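POU domain, class 6, transcription factor 1 (Homo sapiens, PDB 3D1N) binds promoter DNA as a transcription factor through its POU-specific domain and homeodomain, and probably prefers a variant of the octamer motif. Local coordinates at residues Q24-Q29 and E84-E89; N81-E84 and P90-K93; E106-Y111 and E135-W140. The protein carries 2 engineered substitutions. One frame throughout, in Å; residues are numbered along the deposited sequence.

Contact 1 of 3, residues Q24-Q29 and E84-E89. With nucleotides of chain C.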
ATOM      1  N   GLN K  24       3.209   9.932  10.836  1.00 74.69           N
ATOM      2  CA  GLN K  24       4.406  10.657  11.235  1.00 66.06           C
ATOM      3  C   GLN K  24       4.024  12.111  11.225  1.00 63.39           C
ATOM      4  O   GLN K  24       4.407  12.891  12.094  1.00 72.73           O
ATOM      5  CB  GLN K  24       5.536  10.448  10.221  1.00 58.61           C
ATOM      6  CG  GLN K  24       5.987   9.000  10.070  1.00 64.37           C
ATOM      7  CD  GLN K  24       7.005   8.819   8.958  1.00 64.08           C
ATOM      8  OE1 GLN K  24       7.029   9.579   7.987  1.00 55.09           O
ATOM      9  NE2 GLN K  24       7.852   7.808   9.095  1.00 61.22           N
ATOM     10  N   THR K  25       3.237  12.470  10.230  1.00 49.39           N
ATOM     11  CA  THR K  25       2.933  13.864  10.021  1.00 71.16           C
ATOM     12  C   THR K  25       1.919  14.372  11.033  1.00 55.76           C
ATOM     13  O   THR K  25       1.616  15.553  11.078  1.00 69.08           O
ATOM     14  CB  THR K  25       2.518  14.134   8.560  1.00 72.80           C
ATOM     15  OG1 THR K  25       1.825  15.386   8.475  1.00 48.63           O
ATOM     16  CG2 THR K  25       1.657  12.991   8.021  1.00 63.83           C
ATOM     17  N   GLN K  26       1.419  13.473  11.867  1.00 76.16           N
ATOM     18  CA  GLN K  26       0.595  13.879  13.001  1.00 86.05           C
ATOM     19  C   GLN K  26       1.472  14.069  14.222  1.00 86.17           C
ATOM     20  O   GLN K  26       1.412  15.103  14.884  1.00 85.09           O
ATOM     21  CB  GLN K  26      -0.466  12.826  13.307  1.00 80.35           C
ATOM     22  CG  GLN K  26      -1.765  13.038  12.565  1.00 84.62           C
ATOM     23  CD  GLN K  26      -2.704  11.861  12.704  1.00 79.69           C
ATOM     24  OE1 GLN K  26      -2.296  10.694  12.600  1.00 58.60           O
ATOM     25  NE2 GLN K  26      -3.978  12.161  12.930  1.00 78.91           N
ATOM     26  N   VAL K  27       2.271  13.047  14.513  1.00 78.60           N
ATOM     27  CA  VAL K  27       3.235  13.084  15.601  1.00 83.67           C
ATOM     28  C   VAL K  27       3.880  14.459  15.682  1.00 84.26           C
ATOM     29  O   VAL K  27       3.564  15.252  16.566  1.00 79.28           O
ATOM     30  CB  VAL K  27       4.342  12.022  15.403  1.00 76.48           C
ATOM     31  CG1 VAL K  27       5.243  11.951  16.621  1.00 77.48           C
ATOM     32  CG2 VAL K  27       3.734  10.661  15.121  1.00 71.99           C
ATOM     33  N   GLY K  28       4.775  14.738  14.740  1.00 82.55           N
ATOM     34  CA  GLY K  28       5.501  15.993  14.723  1.00 86.78           C
ATOM     35  C   GLY K  28       4.584  17.200  14.735  1.00 93.53           C
ATOM     36  O   GLY K  28       4.877  18.207  15.377  1.00 99.46           O
ATOM     37  N   GLN K  29       3.468  17.097  14.026  1.00 87.38           N
ATOM     38  CA  GLN K  29       2.533  18.209  13.910  1.00 98.03           C
ATOM     39  C   GLN K  29       1.903  18.578  15.255  1.00102.27           C
ATOM     40  O   GLN K  29       1.667  19.753  15.544  1.00 99.29           O
ATOM     41  CB  GLN K  29       1.461  17.891  12.860  1.00101.90           C
ATOM     42  CG  GLN K  29       0.152  18.651  13.017  1.00102.59           C
ATOM     43  CD  GLN K  29      -0.810  17.965  13.974  1.00117.67           C
ATOM     44  OE1 GLN K  29      -1.535  18.627  14.725  1.00117.90           O
ATOM     45  NE2 GLN K  29      -0.815  16.626  13.958  1.00 98.52           N
ATOM     46  N   GLU K  84      -7.241  14.292  20.924  1.00125.11           N
ATOM     47  CA  GLU K  84      -7.065  15.662  21.367  1.00131.98           C
ATOM     48  C   GLU K  84      -5.688  15.837  22.006  1.00132.93           C
ATOM     49  O   GLU K  84      -5.251  16.960  22.278  1.00122.96           O
ATOM     50  CB  GLU K  84      -8.200  16.085  22.299  1.00128.67           C
ATOM     51  CG  GLU K  84      -8.676  17.511  22.063  1.00129.92           C
ATOM     52  CD  GLU K  84      -9.009  17.803  20.597  1.00140.95           C
ATOM     53  OE1 GLU K  84      -8.841  16.912  19.734  1.00134.85           O
ATOM     54  OE2 GLU K  84      -9.441  18.938  20.305  1.00154.81           O
ATOM     55  N   PHE K  85      -5.008  14.713  22.229  1.00136.79           N
ATOM     56  CA  PHE K  85      -3.582  14.715  22.540  1.00130.99           C
ATOM     57  C   PHE K  85      -2.863  15.237  21.299  1.00127.39           C
ATOM     58  O   PHE K  85      -1.819  15.883  21.393  1.00126.00           O
ATOM     59  CB  PHE K  85      -3.097  13.296  22.875  1.00123.94           C
ATOM     60  CG  PHE K  85      -1.785  13.251  23.622  1.00129.01           C
ATOM     61  CD1 PHE K  85      -1.743  12.867  24.954  1.00133.27           C
ATOM     62  CD2 PHE K  85      -0.594  13.584  22.996  1.00124.13           C
ATOM     63  CE1 PHE K  85      -0.540  12.824  25.648  1.00124.79           C
ATOM     64  CE2 PHE K  85       0.611  13.541  23.685  1.00119.30           C
ATOM     65  CZ  PHE K  85       0.636  13.159  25.014  1.00112.96           C
ATOM     66  N   VAL K  86      -3.448  14.954  20.134  1.00132.44           N
ATOM     67  CA  VAL K  86      -2.929  15.420  18.851  1.00124.58           C
ATOM     68  C   VAL K  86      -3.470  16.806  18.509  1.00118.57           C
ATOM     69  O   VAL K  86      -2.710  17.708  18.157  1.00112.60           O
ATOM     70  CB  VAL K  86      -3.281  14.443  17.712  1.00116.44           C
ATOM     71  CG1 VAL K  86      -3.007  15.083  16.358  1.00107.51           C
ATOM     72  CG2 VAL K  86      -2.507  13.137  17.869  1.00 86.25           C
ATOM     73  N   GLY K  87      -4.783  16.968  18.610  1.00117.19           N
ATOM     74  CA  GLY K  87      -5.404  18.262  18.400  1.00125.65           C
ATOM     75  C   GLY K  87      -5.123  18.852  17.034  1.00125.17           C
ATOM     76  O   GLY K  87      -4.498  18.218  16.187  1.00120.59           O
ATOM     77  N   GLY K  88      -5.586  20.079  16.823  1.00126.89           N
ATOM     78  CA  GLY K  88      -5.466  20.730  15.532  1.00128.16           C
ATOM     79  C   GLY K  88      -6.645  20.429  14.622  1.00145.28           C
ATOM     80  O   GLY K  88      -6.492  20.382  13.401  1.00139.86           O
ATOM     81  N   GLU K  89      -7.820  20.233  15.223  1.00153.14           N
ATOM     82  CA  GLU K  89      -9.050  19.904  14.491  1.00152.12           C
ATOM     83  C   GLU K  89      -8.821  18.831  13.427  1.00147.79           C
ATOM     84  O   GLU K  89      -9.188  19.014  12.262  1.00133.27           O
ATOM     85  CB  GLU K  89      -9.656  21.159  13.854  1.00145.52           C
TER
ATOM     86  P    DA C  10       2.898   7.326   7.708  1.00 72.35           P
ATOM     87  OP1  DA C  10       2.863   6.093   8.527  1.00 58.04           O
ATOM     88  OP2  DA C  10       2.726   8.679   8.307  1.00 49.31           O
ATOM     89  O5'  DA C  10       4.247   7.206   6.870  1.00 51.11           O
ATOM     90  C5'  DA C  10       4.433   6.111   5.986  1.00 42.44           C
ATOM     91  C4'  DA C  10       5.667   6.348   5.116  1.00 65.77           C
ATOM     92  O4'  DA C  10       5.442   7.381   4.121  1.00 56.90           O
ATOM     93  C3'  DA C  10       6.919   6.783   5.881  1.00 62.82           C
ATOM     94  O3'  DA C  10       7.961   5.872   5.538  1.00 69.68           O
ATOM     95  C2'  DA C  10       7.179   8.237   5.452  1.00 52.22           C
ATOM     96  C1'  DA C  10       6.563   8.257   4.055  1.00 42.16           C
ATOM     97  N9   DA C  10       6.064   9.529   3.510  1.00 34.81           N
ATOM     98  C8   DA C  10       5.173  10.410   4.081  1.00 41.26           C
ATOM     99  N7   DA C  10       4.883  11.460   3.320  1.00 33.33           N
ATOM    100  C5   DA C  10       5.631  11.249   2.157  1.00 36.80           C
ATOM    101  C6   DA C  10       5.772  11.995   0.953  1.00 35.71           C
ATOM    102  N6   DA C  10       5.119  13.154   0.724  1.00 26.08           N
ATOM    103  N1   DA C  10       6.618  11.508   0.001  1.00 30.71           N
ATOM    104  C2   DA C  10       7.256  10.355   0.240  1.00 34.49           C
ATOM    105  N3   DA C  10       7.194   9.555   1.319  1.00 27.52           N
ATOM    106  C4   DA C  10       6.360  10.064   2.257  1.00 37.93           C
ATOM    107  P    DA C  11       9.420   6.039   6.165  1.00 69.03           P
ATOM    108  OP1  DA C  11      10.125   4.735   6.256  1.00 54.49           O
ATOM    109  OP2  DA C  11       9.285   6.874   7.379  1.00 54.37           O
ATOM    110  O5'  DA C  11      10.071   6.813   4.925  1.00 52.95           O
ATOM    111  C5'  DA C  11      10.395   5.990   3.797  1.00 51.77           C
ATOM    112  C4'  DA C  11      10.974   6.772   2.624  1.00 63.51           C
ATOM    113  O4'  DA C  11      10.200   7.973   2.416  1.00 57.37           O
ATOM    114  C3'  DA C  11      12.419   7.222   2.791  1.00 46.46           C
ATOM    115  O3'  DA C  11      13.207   6.606   1.788  1.00 59.26           O
ATOM    116  C2'  DA C  11      12.370   8.748   2.662  1.00 57.93           C
ATOM    117  C1'  DA C  11      11.027   9.027   2.001  1.00 37.48           C
ATOM    118  N9   DA C  11      10.301  10.224   2.421  1.00 39.21           N
ATOM    119  C8   DA C  11       9.758  10.506   3.660  1.00 37.23           C
ATOM    120  N7   DA C  11       9.125  11.675   3.707  1.00 32.97           N
ATOM    121  C5   DA C  11       9.262  12.178   2.412  1.00 35.62           C
ATOM    122  C6   DA C  11       8.823  13.374   1.795  1.00 38.97           C
ATOM    123  N6   DA C  11       8.118  14.313   2.430  1.00 28.13           N
ATOM    124  N1   DA C  11       9.130  13.565   0.492  1.00 34.93           N
ATOM    125  C2   DA C  11       9.829  12.606  -0.135  1.00 42.01           C
ATOM    126  N3   DA C  11      10.298  11.443   0.329  1.00 32.13           N
ATOM    127  C4   DA C  11       9.976  11.293   1.615  1.00 22.08           C
TER
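Q29 on helix 24-31, part of the four-helix POU-specific domain, packs against V86 at the end of helix 79-86. This contact is van der Waals: Q29 NE2 lies 3.6 Å from V86 CG1, and the two side chains cross at about a right angle. CG of Q29 is anti to its backbone N (chi1 156°) and the chain then bends at chi2, which brings the amide over to the valine. Q26 comes near V86 CG1 through its CG, at 4.5 Å. A beta-branched valine suits this buried spot, and G87, with positive phi, lets the chain leave the helix.

Polar contacts lie at the other end, where Q24 opens its helix on the DNA backbone. Its amide OE1 accepts from Q41 NE2 of helix 41-49, a pairing familiar from the lambda repressor class of helix-turn-helix proteins. NE2 donates to E48 OE1 of the same helix and to DA11 OP2 of chain C, the latter at a doubtfully short length. With an alanine here, the DA11 phosphate, Q41 and E48 would probably be left without this amide. The backbone binds too: Q24 N donates a hydrogen bond to DA10 OP2 of chain C, 2.9 Å at 148°.

Contact 2 of 3, residues N81-E84 and P90-K93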
ATOM      1  N   ASN K  81     -10.416  11.586  23.259  1.00142.05           N
ATOM      2  CA  ASN K  81      -9.429  12.409  23.947  1.00135.80           C
ATOM      3  C   ASN K  81      -8.009  12.144  23.448  1.00135.57           C
ATOM      4  O   ASN K  81      -7.176  13.048  23.438  1.00127.69           O
ATOM      5  N   LEU K  82      -7.737  10.902  23.045  1.00134.65           N
ATOM      6  CA  LEU K  82      -6.470  10.561  22.398  1.00135.73           C
ATOM      7  C   LEU K  82      -6.267  11.471  21.201  1.00134.66           C
ATOM      8  O   LEU K  82      -5.164  11.951  20.940  1.00119.47           O
ATOM      9  CB  LEU K  82      -6.482   9.103  21.926  1.00132.16           C
ATOM     10  CG  LEU K  82      -5.412   8.614  20.938  1.00122.66           C
ATOM     11  CD1 LEU K  82      -5.762   8.969  19.491  1.00117.93           C
ATOM     12  CD2 LEU K  82      -4.018   9.113  21.306  1.00115.96           C
HETATM   13  N   MSE K  83      -7.356  11.687  20.474  1.00140.75           N
HETATM   14  CA  MSE K  83      -7.356  12.519  19.285  1.00136.91           C
HETATM   15  C   MSE K  83      -7.299  14.000  19.632  1.00130.16           C
HETATM   16  O   MSE K  83      -7.309  14.862  18.750  1.00131.94           O
HETATM   17  CB  MSE K  83      -8.590  12.211  18.442  1.00143.16           C
HETATM   18  CG  MSE K  83      -8.301  11.307  17.265  1.00139.30           C
HETATM   19 SE   MSE K  83      -7.481  12.355  15.852  1.00184.49          SE
HETATM   20  CE  MSE K  83      -8.785  13.835  15.824  1.00144.10           C
ATOM     21  N   GLU K  84      -7.241  14.292  20.924  1.00125.11           N
ATOM     22  CA  GLU K  84      -7.065  15.662  21.367  1.00131.98           C
ATOM     23  C   GLU K  84      -5.688  15.837  22.006  1.00132.93           C
ATOM     24  O   GLU K  84      -5.251  16.960  22.278  1.00122.96           O
ATOM     25  CB  GLU K  84      -8.200  16.085  22.299  1.00128.67           C
ATOM     26  CG  GLU K  84      -8.676  17.511  22.063  1.00129.92           C
ATOM     27  CD  GLU K  84      -9.009  17.803  20.597  1.00140.95           C
ATOM     28  OE1 GLU K  84      -8.841  16.912  19.734  1.00134.85           O
ATOM     29  OE2 GLU K  84      -9.441  18.938  20.305  1.00154.81           O
ATOM     30  N   PRO K  90      -8.230  17.698  13.837  1.00145.20           N
ATOM     31  CA  PRO K  90      -7.728  16.687  12.900  1.00146.93           C
ATOM     32  C   PRO K  90      -8.823  15.916  12.158  1.00134.87           C
ATOM     33  O   PRO K  90      -8.931  16.034  10.935  1.00125.28           O
ATOM     34  CB  PRO K  90      -6.925  15.735  13.805  1.00144.74           C
ATOM     35  CG  PRO K  90      -6.793  16.445  15.137  1.00138.31           C
ATOM     36  CD  PRO K  90      -8.011  17.296  15.237  1.00138.26           C
ATOM     37  N   SER K  91      -9.617  15.145  12.895  1.00131.37           N
ATOM     38  CA  SER K  91     -10.543  14.176  12.306  1.00127.37           C
ATOM     39  C   SER K  91     -11.382  14.684  11.123  1.00125.87           C
ATOM     40  O   SER K  91     -12.380  15.381  11.304  1.00118.81           O
ATOM     41  CB  SER K  91     -11.437  13.563  13.393  1.00132.57           C
ATOM     42  OG  SER K  91     -11.606  14.451  14.488  1.00116.40           O
ATOM     43  N   LYS K  92     -10.961  14.320   9.913  1.00123.80           N
ATOM     44  CA  LYS K  92     -11.715  14.605   8.694  1.00104.55           C
ATOM     45  C   LYS K  92     -11.792  13.347   7.832  1.00104.97           C
ATOM     46  O   LYS K  92     -10.905  12.491   7.879  1.00 94.07           O
ATOM     47  CB  LYS K  92     -11.079  15.753   7.904  1.00 92.92           C
ATOM     48  N   LYS K  93     -12.859  13.234   7.046  1.00121.64           N
ATOM     49  CA  LYS K  93     -13.093  12.039   6.240  1.00108.15           C
ATOM     50  C   LYS K  93     -12.292  12.071   4.941  1.00105.34           C
ATOM     51  O   LYS K  93     -12.167  13.120   4.305  1.00109.67           O
ATOM     52  CB  LYS K  93     -14.585  11.879   5.945  1.00 93.40           C
TER
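The amide N of E84 donates to the carbonyl O of N81 at 2.8 Å, closing the turn from which M83 reaches across to P90 and S91. The bond spans three residues, in a helix that is weakly bonded here. At M83 a selenomethionine stands in the place of methionine, and its chain is bent at both chi2 (-78°) and chi3 (-50°), which turns the terminal methyl toward the irregular segment that follows.

That methyl does nearly all the touching. CE of M83 lies 3.3 Å from CB of P90, and CG and CD of the same ring are scarcely farther, so one methyl meets three of the proline's carbons. The selenium follows behind, with SE of M83 at 4.0 Å from P90 CB. CE also meets S91, whose OG is 3.2 Å away, a contact with a methyl and not a polar bond. No hydrogen bond joins the two segments. At this resolution the closeness of these approaches should not be read as strain.

The residue types fit their places. Methionine, long, unbranched and flexible, can bend to follow a rigid ring, while the proline offers a compact apolar surface and restricts its own backbone where the chain changes course. Serine, small and polar, suits the exposed flank of the contact.

The pair lays P90 and S91, in the irregular segment leading to the homeodomain, against helix 79-86. Next to M83, L82 turns to the interior and packs on L20 and Q76, while beyond P90 and S91 the chain runs without regular structure to helix 102-114 of the homeodomain.

Contact 3 of 3, residues E106-Y111 and E135-W140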
ATOM      1  N   GLU K 106      -8.579  11.879 -21.964  1.00116.11           N
ATOM      2  CA  GLU K 106      -7.681  12.111 -23.089  1.00113.82           C
ATOM      3  C   GLU K 106      -7.036  13.484 -22.973  1.00113.51           C
ATOM      4  O   GLU K 106      -5.846  13.644 -23.241  1.00105.40           O
ATOM      5  CB  GLU K 106      -8.435  11.988 -24.410  1.00106.19           C
ATOM      6  CG  GLU K 106      -8.612  10.558 -24.871  1.00117.22           C
ATOM      7  CD  GLU K 106      -9.932  10.338 -25.578  1.00127.52           C
ATOM      8  OE1 GLU K 106     -10.982  10.666 -24.981  1.00118.57           O
ATOM      9  OE2 GLU K 106      -9.920   9.830 -26.721  1.00121.59           O
ATOM     10  N   ALA K 107      -7.832  14.469 -22.573  1.00111.92           N
ATOM     11  CA  ALA K 107      -7.333  15.818 -22.357  1.00107.16           C
ATOM     12  C   ALA K 107      -5.999  15.767 -21.634  1.00107.67           C
ATOM     13  O   ALA K 107      -5.033  16.418 -22.040  1.00110.73           O
ATOM     14  CB  ALA K 107      -8.336  16.625 -21.553  1.00110.33           C
ATOM     15  N   LEU K 108      -5.952  14.973 -20.570  1.00104.49           N
ATOM     16  CA  LEU K 108      -4.754  14.856 -19.750  1.00 97.80           C
ATOM     17  C   LEU K 108      -3.582  14.297 -20.535  1.00103.80           C
ATOM     18  O   LEU K 108      -2.699  15.046 -20.946  1.00112.48           O
ATOM     19  CB  LEU K 108      -5.016  13.987 -18.522  1.00 98.59           C
ATOM     20  CG  LEU K 108      -5.914  14.584 -17.440  1.00 94.60           C
ATOM     21  CD1 LEU K 108      -6.481  13.481 -16.572  1.00 99.32           C
ATOM     22  CD2 LEU K 108      -5.158  15.598 -16.601  1.00 83.85           C
ATOM     23  N   ASN K 109      -3.579  12.981 -20.744  1.00102.40           N
ATOM     24  CA  ASN K 109      -2.452  12.310 -21.400  1.00112.43           C
ATOM     25  C   ASN K 109      -2.134  12.812 -22.813  1.00118.03           C
ATOM     26  O   ASN K 109      -1.071  12.509 -23.362  1.00118.65           O
ATOM     27  CB  ASN K 109      -2.590  10.780 -21.356  1.00105.54           C
ATOM     28  CG  ASN K 109      -4.030  10.320 -21.371  1.00100.69           C
ATOM     29  OD1 ASN K 109      -4.413   9.435 -20.609  1.00 87.96           O
ATOM     30  ND2 ASN K 109      -4.838  10.918 -22.239  1.00109.60           N
ATOM     31  N   ALA K 110      -3.053  13.577 -23.394  1.00117.97           N
ATOM     32  CA  ALA K 110      -2.736  14.366 -24.574  1.00113.35           C
ATOM     33  C   ALA K 110      -1.695  15.392 -24.148  1.00114.68           C
ATOM     34  O   ALA K 110      -0.535  15.333 -24.565  1.00107.75           O
ATOM     35  CB  ALA K 110      -3.975  15.060 -25.104  1.00 95.30           C
ATOM     36  N   TYR K 111      -2.122  16.318 -23.292  1.00111.03           N
ATOM     37  CA  TYR K 111      -1.241  17.331 -22.728  1.00109.95           C
ATOM     38  C   TYR K 111      -0.094  16.698 -21.947  1.00113.67           C
ATOM     39  O   TYR K 111       0.867  17.375 -21.586  1.00121.10           O
ATOM     40  CB  TYR K 111      -2.031  18.275 -21.820  1.00100.50           C
ATOM     41  N   GLU K 135      -5.479  20.427  -7.236  1.00 95.39           N
ATOM     42  CA  GLU K 135      -4.749  19.389  -6.511  1.00 80.39           C
ATOM     43  C   GLU K 135      -4.926  18.013  -7.156  1.00 86.01           C
ATOM     44  O   GLU K 135      -3.943  17.326  -7.446  1.00 74.98           O
ATOM     45  CB  GLU K 135      -5.159  19.359  -5.040  1.00 61.57           C
ATOM     46  CG  GLU K 135      -4.311  18.417  -4.198  1.00 69.85           C
ATOM     47  CD  GLU K 135      -2.813  18.490  -4.523  1.00 99.74           C
ATOM     48  OE1 GLU K 135      -2.109  17.485  -4.273  1.00 87.25           O
ATOM     49  OE2 GLU K 135      -2.335  19.539  -5.020  1.00 88.69           O
ATOM     50  N   VAL K 136      -6.182  17.633  -7.373  1.00 77.85           N
ATOM     51  CA  VAL K 136      -6.540  16.446  -8.144  1.00 75.09           C
ATOM     52  C   VAL K 136      -5.721  16.333  -9.436  1.00 83.88           C
ATOM     53  O   VAL K 136      -5.201  15.264  -9.767  1.00 86.93           O
ATOM     54  CB  VAL K 136      -8.047  16.475  -8.520  1.00 76.89           C
ATOM     55  CG1 VAL K 136      -8.296  15.704  -9.800  1.00 56.72           C
ATOM     56  CG2 VAL K 136      -8.921  15.951  -7.380  1.00 61.16           C
ATOM     57  N   VAL K 137      -5.611  17.449 -10.157  1.00 95.32           N
ATOM     58  CA  VAL K 137      -4.928  17.501 -11.454  1.00 94.42           C
ATOM     59  C   VAL K 137      -3.407  17.457 -11.324  1.00 94.24           C
ATOM     60  O   VAL K 137      -2.720  16.816 -12.126  1.00 88.80           O
ATOM     61  CB  VAL K 137      -5.299  18.780 -12.225  1.00 96.70           C
ATOM     62  CG1 VAL K 137      -4.862  18.657 -13.669  1.00 88.75           C
ATOM     63  CG2 VAL K 137      -6.796  19.044 -12.133  1.00 88.89           C
ATOM     64  N   ARG K 138      -2.888  18.167 -10.326  1.00 84.97           N
ATOM     65  CA  ARG K 138      -1.484  18.075  -9.963  1.00 91.78           C
ATOM     66  C   ARG K 138      -1.109  16.606  -9.809  1.00 87.36           C
ATOM     67  O   ARG K 138      -0.089  16.150 -10.323  1.00 77.65           O
ATOM     68  CB  ARG K 138      -1.246  18.793  -8.635  1.00 93.56           C
ATOM     69  CG  ARG K 138       0.218  18.923  -8.238  1.00 84.71           C
ATOM     70  CD  ARG K 138       0.434  18.478  -6.796  1.00 86.87           C
ATOM     71  NE  ARG K 138       1.167  17.211  -6.727  1.00102.00           N
ATOM     72  CZ  ARG K 138       1.178  16.395  -5.673  1.00 93.39           C
ATOM     73  NH1 ARG K 138       0.472  16.697  -4.590  1.00 95.73           N
ATOM     74  NH2 ARG K 138       1.889  15.269  -5.705  1.00 54.11           N
ATOM     75  N   VAL K 139      -1.965  15.867  -9.111  1.00 92.26           N
ATOM     76  CA  VAL K 139      -1.687  14.479  -8.761  1.00 85.62           C
ATOM     77  C   VAL K 139      -1.818  13.491  -9.924  1.00 91.71           C
ATOM     78  O   VAL K 139      -1.116  12.475  -9.950  1.00 84.66           O
ATOM     79  CB  VAL K 139      -2.560  14.017  -7.589  1.00 76.09           C
ATOM     80  CG1 VAL K 139      -2.210  12.582  -7.201  1.00 72.49           C
ATOM     81  CG2 VAL K 139      -2.386  14.960  -6.406  1.00 72.38           C
ATOM     82  N   TRP K 140      -2.705  13.772 -10.879  1.00 91.35           N
ATOM     83  CA  TRP K 140      -2.805  12.921 -12.063  1.00 92.86           C
ATOM     84  C   TRP K 140      -1.469  12.864 -12.780  1.00 97.56           C
ATOM     85  O   TRP K 140      -1.032  11.802 -13.223  1.00 93.49           O
ATOM     86  CB  TRP K 140      -3.857  13.422 -13.044  1.00 87.06           C
ATOM     87  CG  TRP K 140      -4.009  12.505 -14.242  1.00 95.48           C
ATOM     88  CD1 TRP K 140      -4.924  11.503 -14.389  1.00 89.61           C
ATOM     89  CD2 TRP K 140      -3.219  12.501 -15.441  1.00 96.85           C
ATOM     90  NE1 TRP K 140      -4.762  10.884 -15.606  1.00 88.70           N
ATOM     91  CE2 TRP K 140      -3.723  11.477 -16.271  1.00 99.56           C
ATOM     92  CE3 TRP K 140      -2.142  13.267 -15.898  1.00101.36           C
ATOM     93  CZ2 TRP K 140      -3.184  11.197 -17.528  1.00 99.72           C
ATOM     94  CZ3 TRP K 140      -1.607  12.983 -17.149  1.00107.07           C
ATOM     95  CH2 TRP K 140      -2.129  11.957 -17.946  1.00101.23           C
TER
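In the homeodomain, the first helix, 102-114, packs against the recognition helix, 134-145, through L108 and W140. The axes of segments 106-111 and 135-140 come within 11.7 Å and cross at -51°, a separation that a leucine and an indole together can span.

L108 lies with its CD1 over one face of the W140 ring, and its CB reaches the six-membered part, 3.5 Å from W140 CZ2. The indole is delivered by a first torsion that sets CG anti to the backbone N (chi1 -177°), and the two side chains slide past each other in opposite directions. The second methyl of L108, CD2, also lies along the indole and reaches on to CG1 of V137, 4.2 Å away and one turn earlier on the recognition helix. A branched leucine suits this place because it can serve the ring and the valine at once.

At the far end of the indole N109 comes in, with CB at 3.6 Å from W140 CH2 and its amide plane turned 72° from the ring. F112 meets the tryptophan edge-to-face.

On its DNA side the same helix packs V139 on an adenine base and R138 on a thymine base; the latter's guanidinium is also tied to E135 by a salt bridge (NH1 to OE1, 2.7 Å). W140 itself packs on a phosphate as well as on the core. A tryptophan of the recognition helix packed against the first helix is a hallmark of the homeodomain fold.

In the fold
From the N terminus, contact 1 opens first, on helix 24-31, and closes at 84-89 after the chain has passed through helices 41-49 and 54-73; it ties the POU-specific bundle to the extra helix 79-86. Contact 2 opens at 81-84, before contact 1 has closed, and ends at 90-93, so the two cross rather than nest. They share E84, and their centres are 8 Å apart. Together they place helix 79-86 beside the bundle and the following segment beside that helix. Contact 3 follows in series, bringing helices 102-114 and 134-145 together across helix 120-129; its centre lies about 32 Å from the centres of both others, which it does not touch.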